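Local coordinates for DUF3013 family protein (Enterococcus faecalis, PDB 3NAT) that is of unknown function, a DUF3013 family protein of Enterococcus faecalis built as an alpha-beta half sandwich, at residues Y12-L21 / K101-K112; L21-D29 / E38-E46. All coordinates share one frame; numbering follows the deposited sequence.

In the fold
The two contacts illustrate how an alpha-beta half sandwich is assembled in layers. Interaction 1 pairs helix 9-20 with helix 101-125; interaction 2 pairs strands 25-31 and 36-46, the hairpin at one margin of the four-stranded sheet. Their centres are 13 Å apart, and they share Leu21, where the first helix gives way to the turn that leads into the sheet. The layers meet directly: Leu17 CD1 lies 3.6 Å from Val26 CG1 and 3.8 Å from Leu28 CD2, while Phe107 CZ is 4.0 Å from Val39 CG2. A zinc ion is bound about 14 Å from the Glu38 side chain, too distant for that residue to be a ligand.

Interaction 1. Residues Y12-L21 / K101-K112; sequences YLEEQLEKHL and KAVLDGFIHYLK
Leu13 faces Leu104, Leu17 faces Ile108 and Leu21, just past the helix end, faces Lys112 as two helices run in the same general direction, their axes 33° apart and 10.3 Å from each other at closest approach. The CA atoms of Leu17 and Ile108 are 6.9 Å apart. Across the interface Ile108 is a knob in a hole formed by Leu13, Gln16, Leu17 and His20. Its branches divide the work: CD1 reaches Leu17 CD2 at 3.6 Å, CG1 packs on Gln16 CB, and CG2 lies against His20 CB. Deeper toward the sheet, Leu13 CD2 meets Leu104 CD1 at 3.8 Å, and at the far end Leu21 splits its methyls, CD1 going to Leu111 CD2 and CD2 to Lys112 CB.

A polar cluster borders this apolar seam. With CG of Tyr12 anti to its backbone N (chi1 -171°), the ring extends across to helix 101-112, where Tyr12 CE1 meets Leu104 CB at 3.7 Å, the two side chains crossing at a slant. The phenol OH donates to Asp105 OD1, which sits at the ring edge, and accepts from Lys101 NZ, although the modelled lengths deserve caution at 2.9 Å resolution. One water accepts from Gln16 NE2 and donates to Asp105 OD1, 2.8 Å from each, giving that carboxylate oxygen a second partner. Farther along, His109 turns an edge toward the face of His20, a T-shaped pair with planes at 59° and centroids 4.8 Å apart; Lys19 CG lies over the opposite face, toward its rim.

Below the seam, Leu17 rests on Val26 and Leu28, and Phe107 meets Phe74 edge-to-face. Two helices, locked by the Ile108 knob and lying over one face of a sheet, form part of the helical side of an alpha-beta half sandwich.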
loop_
_atom_site.group_PDB
_atom_site.type_symbol
_atom_site.label_atom_id
_atom_site.label_comp_id
_atom_site.label_asym_id
_atom_site.label_seq_id
_atom_site.Cartn_x
_atom_site.Cartn_y
_atom_site.Cartn_z
ATOM N N TYR A 12 -19.984 -2.772 7.854
ATOM C CA TYR A 12 -20.088 -1.371 8.208
ATOM C C TYR A 12 -20.096 -0.493 6.967
ATOM O O TYR A 12 -20.892 0.438 6.853
ATOM C CB TYR A 12 -18.954 -0.950 9.127
ATOM C CG TYR A 12 -19.176 0.436 9.656
ATOM C CD1 TYR A 12 -18.461 1.511 9.166
ATOM C CD2 TYR A 12 -20.135 0.675 10.618
ATOM C CE1 TYR A 12 -18.679 2.785 9.645
ATOM C CE2 TYR A 12 -20.359 1.939 11.101
ATOM C CZ TYR A 12 -19.631 2.988 10.611
ATOM O OH TYR A 12 -19.861 4.248 11.093
ATOM N N LEU A 13 -19.199 -0.787 6.039
ATOM C CA LEU A 13 -19.171 -0.079 4.770
ATOM C C LEU A 13 -20.487 -0.241 4.028
ATOM O O LEU A 13 -21.163 0.733 3.717
ATOM C CB LEU A 13 -18.034 -0.597 3.905
ATOM C CG LEU A 13 -16.657 -0.085 4.303
ATOM C CD1 LEU A 13 -15.590 -0.722 3.437
ATOM C CD2 LEU A 13 -16.628 1.425 4.181
ATOM N N GLU A 14 -20.840 -1.486 3.747
ATOM C CA GLU A 14 -22.068 -1.778 3.038
ATOM C C GLU A 14 -23.231 -0.981 3.627
ATOM O O GLU A 14 -23.995 -0.334 2.908
ATOM C CB GLU A 14 -22.352 -3.265 3.120
ATOM C CG GLU A 14 -23.461 -3.704 2.211
ATOM C CD GLU A 14 -23.612 -5.205 2.186
ATOM O OE1 GLU A 14 -24.720 -5.685 1.868
ATOM O OE2 GLU A 14 -22.620 -5.902 2.494
ATOM N N GLU A 15 -23.336 -1.023 4.946
ATOM C CA GLU A 15 -24.349 -0.285 5.677
ATOM C C GLU A 15 -24.279 1.217 5.383
ATOM O O GLU A 15 -25.243 1.818 4.914
ATOM C CB GLU A 15 -24.167 -0.550 7.172
ATOM C CG GLU A 15 -25.218 0.060 8.082
ATOM C CD GLU A 15 -24.939 -0.219 9.555
ATOM O OE1 GLU A 15 -23.940 -0.912 9.858
ATOM O OE2 GLU A 15 -25.718 0.255 10.410
ATOM N N GLN A 16 -23.131 1.821 5.655
ATOM C CA GLN A 16 -22.971 3.261 5.487
ATOM C C GLN A 16 -23.149 3.721 4.047
ATOM O O GLN A 16 -23.724 4.776 3.795
ATOM C CB GLN A 16 -21.613 3.699 6.015
ATOM C CG GLN A 16 -21.450 3.390 7.481
ATOM C CD GLN A 16 -22.655 3.826 8.261
ATOM O OE1 GLN A 16 -23.416 2.997 8.749
ATOM N NE2 GLN A 16 -22.858 5.134 8.362
ATOM N N LEU A 17 -22.656 2.926 3.106
ATOM C CA LEU A 17 -22.784 3.239 1.688
ATOM C C LEU A 17 -24.228 3.395 1.257
ATOM O O LEU A 17 -24.563 4.314 0.511
ATOM C CB LEU A 17 -22.139 2.144 0.849
ATOM C CG LEU A 17 -20.623 2.099 0.964
ATOM C CD1 LEU A 17 -20.042 0.945 0.148
ATOM C CD2 LEU A 17 -20.068 3.434 0.521
ATOM N N GLU A 18 -25.082 2.483 1.705
ATOM C CA GLU A 18 -26.482 2.543 1.324
ATOM C C GLU A 18 -27.168 3.675 2.058
ATOM O O GLU A 18 -28.095 4.304 1.546
ATOM C CB GLU A 18 -27.166 1.208 1.602
ATOM C CG GLU A 18 -26.589 0.083 0.759
ATOM C CD GLU A 18 -27.154 -1.279 1.114
ATOM O OE1 GLU A 18 -26.826 -2.259 0.408
ATOM O OE2 GLU A 18 -27.922 -1.370 2.098
ATOM N N LYS A 19 -26.682 3.952 3.256
ATOM C CA LYS A 19 -27.292 4.977 4.083
ATOM C C LYS A 19 -26.968 6.387 3.596
ATOM O O LYS A 19 -27.824 7.261 3.614
ATOM C CB LYS A 19 -26.867 4.806 5.541
ATOM C CG LYS A 19 -27.450 5.855 6.473
ATOM C CD LYS A 19 -27.049 5.599 7.920
ATOM C CE LYS A 19 -27.717 6.574 8.874
ATOM N NZ LYS A 19 -27.201 6.389 10.254
ATOM N N HIS A 20 -25.732 6.609 3.160
ATOM C CA HIS A 20 -25.292 7.960 2.811
ATOM C C HIS A 20 -25.058 8.179 1.311
ATOM O O HIS A 20 -24.996 9.316 0.855
ATOM C CB HIS A 20 -24.047 8.354 3.624
ATOM C CG HIS A 20 -24.251 8.298 5.108
ATOM N ND1 HIS A 20 -24.883 9.302 5.810
ATOM C CD2 HIS A 20 -23.921 7.352 6.020
ATOM C CE1 HIS A 20 -24.930 8.979 7.090
ATOM N NE2 HIS A 20 -24.352 7.802 7.245
ATOM N N LEU A 21 -24.944 7.092 0.553
ATOM C CA LEU A 21 -24.680 7.183 -0.878
ATOM C C LEU A 21 -25.617 6.304 -1.693
ATOM O O LEU A 21 -25.182 5.619 -2.621
ATOM C CB LEU A 21 -23.240 6.772 -1.174
ATOM C CG LEU A 21 -22.101 7.454 -0.415
ATOM C CD1 LEU A 21 -20.808 6.735 -0.703
ATOM C CD2 LEU A 21 -21.972 8.917 -0.786
ATOM N N LYS A 101 -13.418 3.718 13.629
ATOM C CA LYS A 101 -14.700 4.030 13.037
ATOM C C LYS A 101 -14.632 5.386 12.343
ATOM O O LYS A 101 -15.159 5.556 11.247
ATOM C CB LYS A 101 -15.759 4.045 14.131
ATOM C CG LYS A 101 -17.186 4.153 13.644
ATOM C CD LYS A 101 -18.125 4.154 14.829
ATOM C CE LYS A 101 -19.256 5.135 14.626
ATOM N NZ LYS A 101 -20.189 4.685 13.562
ATOM N N ALA A 102 -13.962 6.340 12.987
ATOM C CA ALA A 102 -13.884 7.717 12.494
ATOM C C ALA A 102 -13.326 7.788 11.091
ATOM O O ALA A 102 -13.702 8.647 10.300
ATOM C CB ALA A 102 -13.050 8.568 13.427
ATOM N N VAL A 103 -12.408 6.883 10.796
ATOM C CA VAL A 103 -11.814 6.796 9.476
ATOM C C VAL A 103 -12.800 6.221 8.477
ATOM O O VAL A 103 -12.940 6.730 7.368
ATOM C CB VAL A 103 -10.609 5.874 9.498
ATOM C CG1 VAL A 103 -10.085 5.655 8.087
ATOM C CG2 VAL A 103 -9.550 6.446 10.410
ATOM N N LEU A 104 -13.462 5.136 8.856
ATOM C CA LEU A 104 -14.478 4.561 7.997
ATOM C C LEU A 104 -15.505 5.635 7.695
ATOM O O LEU A 104 -15.988 5.752 6.576
ATOM C CB LEU A 104 -15.163 3.381 8.678
ATOM C CG LEU A 104 -14.641 1.964 8.423
ATOM C CD1 LEU A 104 -14.139 1.825 7.012
ATOM C CD2 LEU A 104 -13.550 1.599 9.396
ATOM N N ASP A 105 -15.834 6.424 8.705
ATOM C CA ASP A 105 -16.868 7.438 8.568
ATOM C C ASP A 105 -16.411 8.623 7.739
ATOM O O ASP A 105 -17.148 9.095 6.881
ATOM C CB ASP A 105 -17.323 7.908 9.939
ATOM C CG ASP A 105 -18.239 6.912 10.611
ATOM O OD1 ASP A 105 -18.769 6.047 9.889
ATOM O OD2 ASP A 105 -18.436 6.999 11.847
ATOM N N GLY A 106 -15.200 9.102 7.997
ATOM C CA GLY A 106 -14.647 10.204 7.232
ATOM C C GLY A 106 -14.560 9.806 5.774
ATOM O O GLY A 106 -14.729 10.612 4.856
ATOM N N PHE A 107 -14.298 8.531 5.560
ATOM C CA PHE A 107 -14.220 8.004 4.220
ATOM C C PHE A 107 -15.566 8.160 3.524
ATOM O O PHE A 107 -15.661 8.748 2.450
ATOM C CB PHE A 107 -13.815 6.546 4.284
ATOM C CG PHE A 107 -13.903 5.841 2.979
ATOM C CD1 PHE A 107 -12.839 5.876 2.086
ATOM C CD2 PHE A 107 -15.039 5.123 2.644
ATOM C CE1 PHE A 107 -12.909 5.203 0.875
ATOM C CE2 PHE A 107 -15.122 4.449 1.428
ATOM C CZ PHE A 107 -14.053 4.488 0.544
ATOM N N ILE A 108 -16.611 7.641 4.152
ATOM C CA ILE A 108 -17.954 7.754 3.608
ATOM C C ILE A 108 -18.309 9.188 3.245
ATOM O O ILE A 108 -18.820 9.456 2.168
ATOM C CB ILE A 108 -18.995 7.228 4.596
ATOM C CG1 ILE A 108 -18.794 5.730 4.820
ATOM C CG2 ILE A 108 -20.396 7.498 4.080
ATOM C CD1 ILE A 108 -18.885 4.910 3.543
ATOM N N HIS A 109 -18.030 10.116 4.143
ATOM C CA HIS A 109 -18.475 11.487 3.942
ATOM C C HIS A 109 -17.613 12.258 2.980
ATOM O O HIS A 109 -18.098 13.160 2.298
ATOM C CB HIS A 109 -18.605 12.206 5.279
ATOM C CG HIS A 109 -19.672 11.619 6.147
ATOM N ND1 HIS A 109 -21.009 11.908 5.979
ATOM C CD2 HIS A 109 -19.604 10.709 7.148
ATOM C CE1 HIS A 109 -21.719 11.220 6.857
ATOM N NE2 HIS A 109 -20.891 10.484 7.576
ATOM N N TYR A 110 -16.336 11.903 2.909
ATOM C CA TYR A 110 -15.472 12.534 1.935
ATOM C C TYR A 110 -15.794 11.973 0.553
ATOM O O TYR A 110 -15.956 12.709 -0.416
ATOM C CB TYR A 110 -14.012 12.312 2.274
ATOM C CG TYR A 110 -13.111 12.971 1.267
ATOM C CD1 TYR A 110 -13.370 14.267 0.840
ATOM C CD2 TYR A 110 -12.009 12.312 0.740
ATOM C CE1 TYR A 110 -12.570 14.889 -0.073
ATOM C CE2 TYR A 110 -11.188 12.939 -0.186
ATOM C CZ TYR A 110 -11.485 14.228 -0.587
ATOM O OH TYR A 110 -10.710 14.886 -1.506
ATOM N N LEU A 111 -15.906 10.657 0.475
ATOM C CA LEU A 111 -16.311 10.015 -0.756
ATOM C C LEU A 111 -17.544 10.679 -1.360
ATOM O O LEU A 111 -17.661 10.818 -2.568
ATOM C CB LEU A 111 -16.604 8.545 -0.500
ATOM C CG LEU A 111 -17.008 7.767 -1.751
ATOM C CD1 LEU A 111 -15.952 7.914 -2.856
ATOM C CD2 LEU A 111 -17.224 6.310 -1.400
ATOM N N LYS A 112 -18.480 11.084 -0.520
ATOM C CA LYS A 112 -19.664 11.734 -1.052
ATOM C C LYS A 112 -19.260 13.048 -1.705
ATOM O O LYS A 112 -19.654 13.325 -2.827
ATOM C CB LYS A 112 -20.725 11.954 0.022
ATOM C CG LYS A 112 -21.923 12.721 -0.495
ATOM C CD LYS A 112 -23.030 12.857 0.534
ATOM C CE LYS A 112 -23.966 13.994 0.150
ATOM N NZ LYS A 112 -24.375 13.927 -1.285
HETATM O O HOH W 1 -20.769 6.929 8.146
#

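Interaction 2. Residues L21-D29 / E38-E46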
loop_
_atom_site.group_PDB
_atom_site.type_symbol
_atom_site.label_atom_id
_atom_site.label_comp_id
_atom_site.label_asym_id
_atom_site.label_seq_id
_atom_site.Cartn_x
_atom_site.Cartn_y
_atom_site.Cartn_z
ATOM N N LEU A 21 -24.944 7.092 0.553
ATOM C CA LEU A 21 -24.680 7.183 -0.878
ATOM C C LEU A 21 -25.617 6.304 -1.693
ATOM O O LEU A 21 -25.182 5.619 -2.621
ATOM C CB LEU A 21 -23.240 6.772 -1.174
ATOM C CG LEU A 21 -22.101 7.454 -0.415
ATOM C CD1 LEU A 21 -20.808 6.735 -0.703
ATOM C CD2 LEU A 21 -21.972 8.917 -0.786
ATOM N N GLY A 22 -26.900 6.312 -1.352
ATOM C CA GLY A 22 -27.861 5.513 -2.089
ATOM C C GLY A 22 -28.065 6.068 -3.485
ATOM O O GLY A 22 -28.287 5.321 -4.440
ATOM N N ASP A 23 -27.978 7.390 -3.590
ATOM C CA ASP A 23 -28.186 8.096 -4.847
ATOM C C ASP A 23 -27.082 7.816 -5.848
ATOM O O ASP A 23 -27.182 8.197 -7.011
ATOM C CB ASP A 23 -28.260 9.602 -4.600
ATOM C CG ASP A 23 -29.377 9.978 -3.652
ATOM O OD1 ASP A 23 -30.343 9.191 -3.517
ATOM O OD2 ASP A 23 -29.287 11.065 -3.043
ATOM N N TYR A 24 -26.022 7.160 -5.392
ATOM C CA TYR A 24 -24.890 6.867 -6.260
ATOM C C TYR A 24 -24.741 5.375 -6.522
ATOM O O TYR A 24 -25.235 4.540 -5.759
ATOM C CB TYR A 24 -23.594 7.439 -5.679
ATOM C CG TYR A 24 -23.494 8.951 -5.740
ATOM C CD1 TYR A 24 -23.137 9.595 -6.925
ATOM C CD2 TYR A 24 -23.744 9.735 -4.612
ATOM C CE1 TYR A 24 -23.038 10.975 -6.991
ATOM C CE2 TYR A 24 -23.648 11.120 -4.666
ATOM C CZ TYR A 24 -23.293 11.732 -5.860
ATOM O OH TYR A 24 -23.197 13.104 -5.930
ATOM N N GLU A 25 -24.058 5.058 -7.616
ATOM C CA GLU A 25 -23.836 3.683 -8.027
ATOM C C GLU A 25 -22.578 3.165 -7.343
ATOM O O GLU A 25 -21.463 3.355 -7.834
ATOM C CB GLU A 25 -23.688 3.615 -9.551
ATOM C CG GLU A 25 -23.363 2.234 -10.114
ATOM C CD GLU A 25 -24.587 1.352 -10.266
ATOM O OE1 GLU A 25 -24.987 1.089 -11.421
ATOM O OE2 GLU A 25 -25.146 0.925 -9.233
ATOM N N VAL A 26 -22.752 2.518 -6.197
ATOM C CA VAL A 26 -21.598 2.073 -5.428
ATOM C C VAL A 26 -21.641 0.602 -5.104
ATOM O O VAL A 26 -22.645 0.098 -4.604
ATOM C CB VAL A 26 -21.454 2.826 -4.111
ATOM C CG1 VAL A 26 -20.433 2.135 -3.246
ATOM C CG2 VAL A 26 -21.034 4.247 -4.361
ATOM N N GLY A 27 -20.527 -0.070 -5.372
ATOM C CA GLY A 27 -20.400 -1.489 -5.126
ATOM C C GLY A 27 -19.209 -1.833 -4.259
ATOM O O GLY A 27 -18.313 -1.023 -4.078
ATOM N N LEU A 28 -19.212 -3.043 -3.716
ATOM C CA LEU A 28 -18.116 -3.541 -2.898
ATOM C C LEU A 28 -17.599 -4.866 -3.436
ATOM O O LEU A 28 -18.373 -5.738 -3.821
ATOM C CB LEU A 28 -18.585 -3.772 -1.469
ATOM C CG LEU A 28 -18.837 -2.607 -0.525
ATOM C CD1 LEU A 28 -19.375 -3.145 0.791
ATOM C CD2 LEU A 28 -17.559 -1.851 -0.287
ATOM N N ASP A 29 -16.284 -5.024 -3.454
ATOM C CA ASP A 29 -15.703 -6.312 -3.762
ATOM C C ASP A 29 -14.776 -6.713 -2.632
ATOM O O ASP A 29 -13.791 -6.029 -2.352
ATOM C CB ASP A 29 -14.944 -6.272 -5.086
ATOM C CG ASP A 29 -14.451 -7.644 -5.514
ATOM O OD1 ASP A 29 -14.741 -8.632 -4.802
ATOM O OD2 ASP A 29 -13.776 -7.735 -6.563
ATOM N N GLU A 38 -12.615 -3.534 -1.891
ATOM C CA GLU A 38 -12.632 -2.459 -2.872
ATOM C C GLU A 38 -14.017 -1.863 -3.017
ATOM O O GLU A 38 -15.001 -2.585 -3.135
ATOM C CB GLU A 38 -12.150 -2.967 -4.223
ATOM C CG GLU A 38 -12.181 -1.937 -5.333
ATOM C CD GLU A 38 -11.735 -2.517 -6.683
ATOM O OE1 GLU A 38 -11.664 -3.765 -6.812
ATOM O OE2 GLU A 38 -11.460 -1.727 -7.616
ATOM N N VAL A 39 -14.083 -0.540 -3.002
ATOM C CA VAL A 39 -15.331 0.166 -3.234
ATOM C C VAL A 39 -15.377 0.632 -4.673
ATOM O O VAL A 39 -14.605 1.496 -5.065
ATOM C CB VAL A 39 -15.443 1.396 -2.338
ATOM C CG1 VAL A 39 -16.721 2.157 -2.639
ATOM C CG2 VAL A 39 -15.382 0.985 -0.880
ATOM N N ILE A 40 -16.283 0.057 -5.457
ATOM C CA ILE A 40 -16.434 0.450 -6.848
ATOM C C ILE A 40 -17.453 1.554 -6.988
ATOM O O ILE A 40 -18.423 1.629 -6.243
ATOM C CB ILE A 40 -16.897 -0.695 -7.738
ATOM C CG1 ILE A 40 -16.428 -2.046 -7.189
ATOM C CG2 ILE A 40 -16.466 -0.437 -9.184
ATOM C CD1 ILE A 40 -14.956 -2.183 -7.076
ATOM N N VAL A 41 -17.248 2.380 -7.995
ATOM C CA VAL A 41 -17.958 3.628 -8.102
ATOM C C VAL A 41 -18.178 3.943 -9.581
ATOM O O VAL A 41 -17.246 3.845 -10.382
ATOM C CB VAL A 41 -17.121 4.715 -7.412
ATOM C CG1 VAL A 41 -17.070 5.975 -8.232
ATOM C CG2 VAL A 41 -17.646 4.980 -6.019
ATOM N N ARG A 42 -19.409 4.290 -9.949
ATOM C CA ARG A 42 -19.707 4.621 -11.340
ATOM C C ARG A 42 -20.514 5.896 -11.475
ATOM O O ARG A 42 -21.574 6.027 -10.879
ATOM C CB ARG A 42 -20.479 3.491 -12.023
ATOM C CG ARG A 42 -19.674 2.247 -12.293
ATOM C CD ARG A 42 -20.361 1.048 -11.690
ATOM N NE ARG A 42 -20.265 -0.122 -12.552
ATOM C CZ ARG A 42 -21.096 -1.156 -12.484
ATOM N NH1 ARG A 42 -20.947 -2.187 -13.306
ATOM N NH2 ARG A 42 -22.083 -1.154 -11.596
ATOM N N LEU A 43 -20.013 6.828 -12.276
ATOM C CA LEU A 43 -20.795 7.990 -12.680
ATOM C C LEU A 43 -21.292 7.838 -14.117
ATOM O O LEU A 43 -20.601 7.287 -14.971
ATOM C CB LEU A 43 -19.971 9.272 -12.550
ATOM C CG LEU A 43 -19.459 9.601 -11.147
ATOM C CD1 LEU A 43 -18.751 10.951 -11.111
ATOM C CD2 LEU A 43 -20.603 9.576 -10.150
ATOM N N TYR A 44 -22.498 8.325 -14.377
ATOM C CA TYR A 44 -23.032 8.346 -15.732
ATOM C C TYR A 44 -23.359 9.773 -16.153
ATOM O O TYR A 44 -23.616 10.635 -15.317
ATOM C CB TYR A 44 -24.275 7.465 -15.837
ATOM C CG TYR A 44 -24.034 6.021 -15.456
ATOM C CD1 TYR A 44 -23.450 5.132 -16.348
ATOM C CD2 TYR A 44 -24.398 5.546 -14.209
ATOM C CE1 TYR A 44 -23.233 3.805 -15.999
ATOM C CE2 TYR A 44 -24.189 4.226 -13.853
ATOM C CZ TYR A 44 -23.605 3.358 -14.749
ATOM O OH TYR A 44 -23.395 2.045 -14.388
ATOM N N ALA A 45 -23.331 10.016 -17.456
ATOM C CA ALA A 45 -23.688 11.319 -18.004
ATOM C C ALA A 45 -24.087 11.174 -19.465
ATOM O O ALA A 45 -23.603 10.287 -20.169
ATOM C CB ALA A 45 -22.542 12.303 -17.852
ATOM N N GLU A 46 -24.979 12.050 -19.914
ATOM C CA GLU A 46 -25.497 11.980 -21.270
ATOM C C GLU A 46 -24.588 12.737 -22.234
ATOM O O GLU A 46 -24.287 13.911 -22.023
ATOM C CB GLU A 46 -26.917 12.543 -21.311
ATOM C CG GLU A 46 -27.638 12.323 -22.625
ATOM C CD GLU A 46 -28.990 13.002 -22.655
ATOM O OE1 GLU A 46 -29.496 13.273 -23.769
ATOM O OE2 GLU A 46 -29.539 13.272 -21.564
#
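Glu25 swings its CG anti to the backbone N (chi1 176°), which puts CG beside Arg42 CD, 3.6 Å away, on the neighbouring strand of an antiparallel beta hairpin; the bend at chi2 (82°) then turns the carboxylate toward Arg42 NH2 and Tyr44 OH. Arg42 NH2 remains 3.7 Å from Glu25 OE1, a long salt bridge in which the oxygen lies well out of the guanidinium plane, so charge attraction rather than a directed N-H joins the two. Arg42 NE forms its salt bridge with Glu69 OE2 on strand 65-75. A weak bond from Tyr44 OH also reaches Glu25 OE1, with the oxygen near the plane of the tyrosine ring and at its edge.

The backbone ladder is more regular away from this end. Gly27 and Ile40 form a hydrogen-bonded pair through two reciprocal bonds, of which Gly27 N to Ile40 O is 2.8 Å. Asp29 and Glu38 repeat the pattern: two backbone bonds join them, yet their carboxylates, of like charge, lie with Asp29 OD2 and Glu38 OE1 4.5 Å apart. On the face that carries Glu25, Ile40 and Glu38, Ile40 CG1 leans over the backbone of Gly27, which has no side chain.

The other face carries the non-hydrogen-bonded pairs, Val26 with Val41 and Leu28 with Val39, and turns toward the helices. Here Val26 divides its methyls between two neighbours: CG2 lies alongside Val41 CG2, pointing the same way, while CG1 meets Val39 CG1 obliquely. Leu10 and Glu14 of helix 9-20 touch Leu28, and Leu115 of helix 101-125 touches Val41. The row ends with Leu28 CD2 side by side with Val39 CG2, at 3.6 Å.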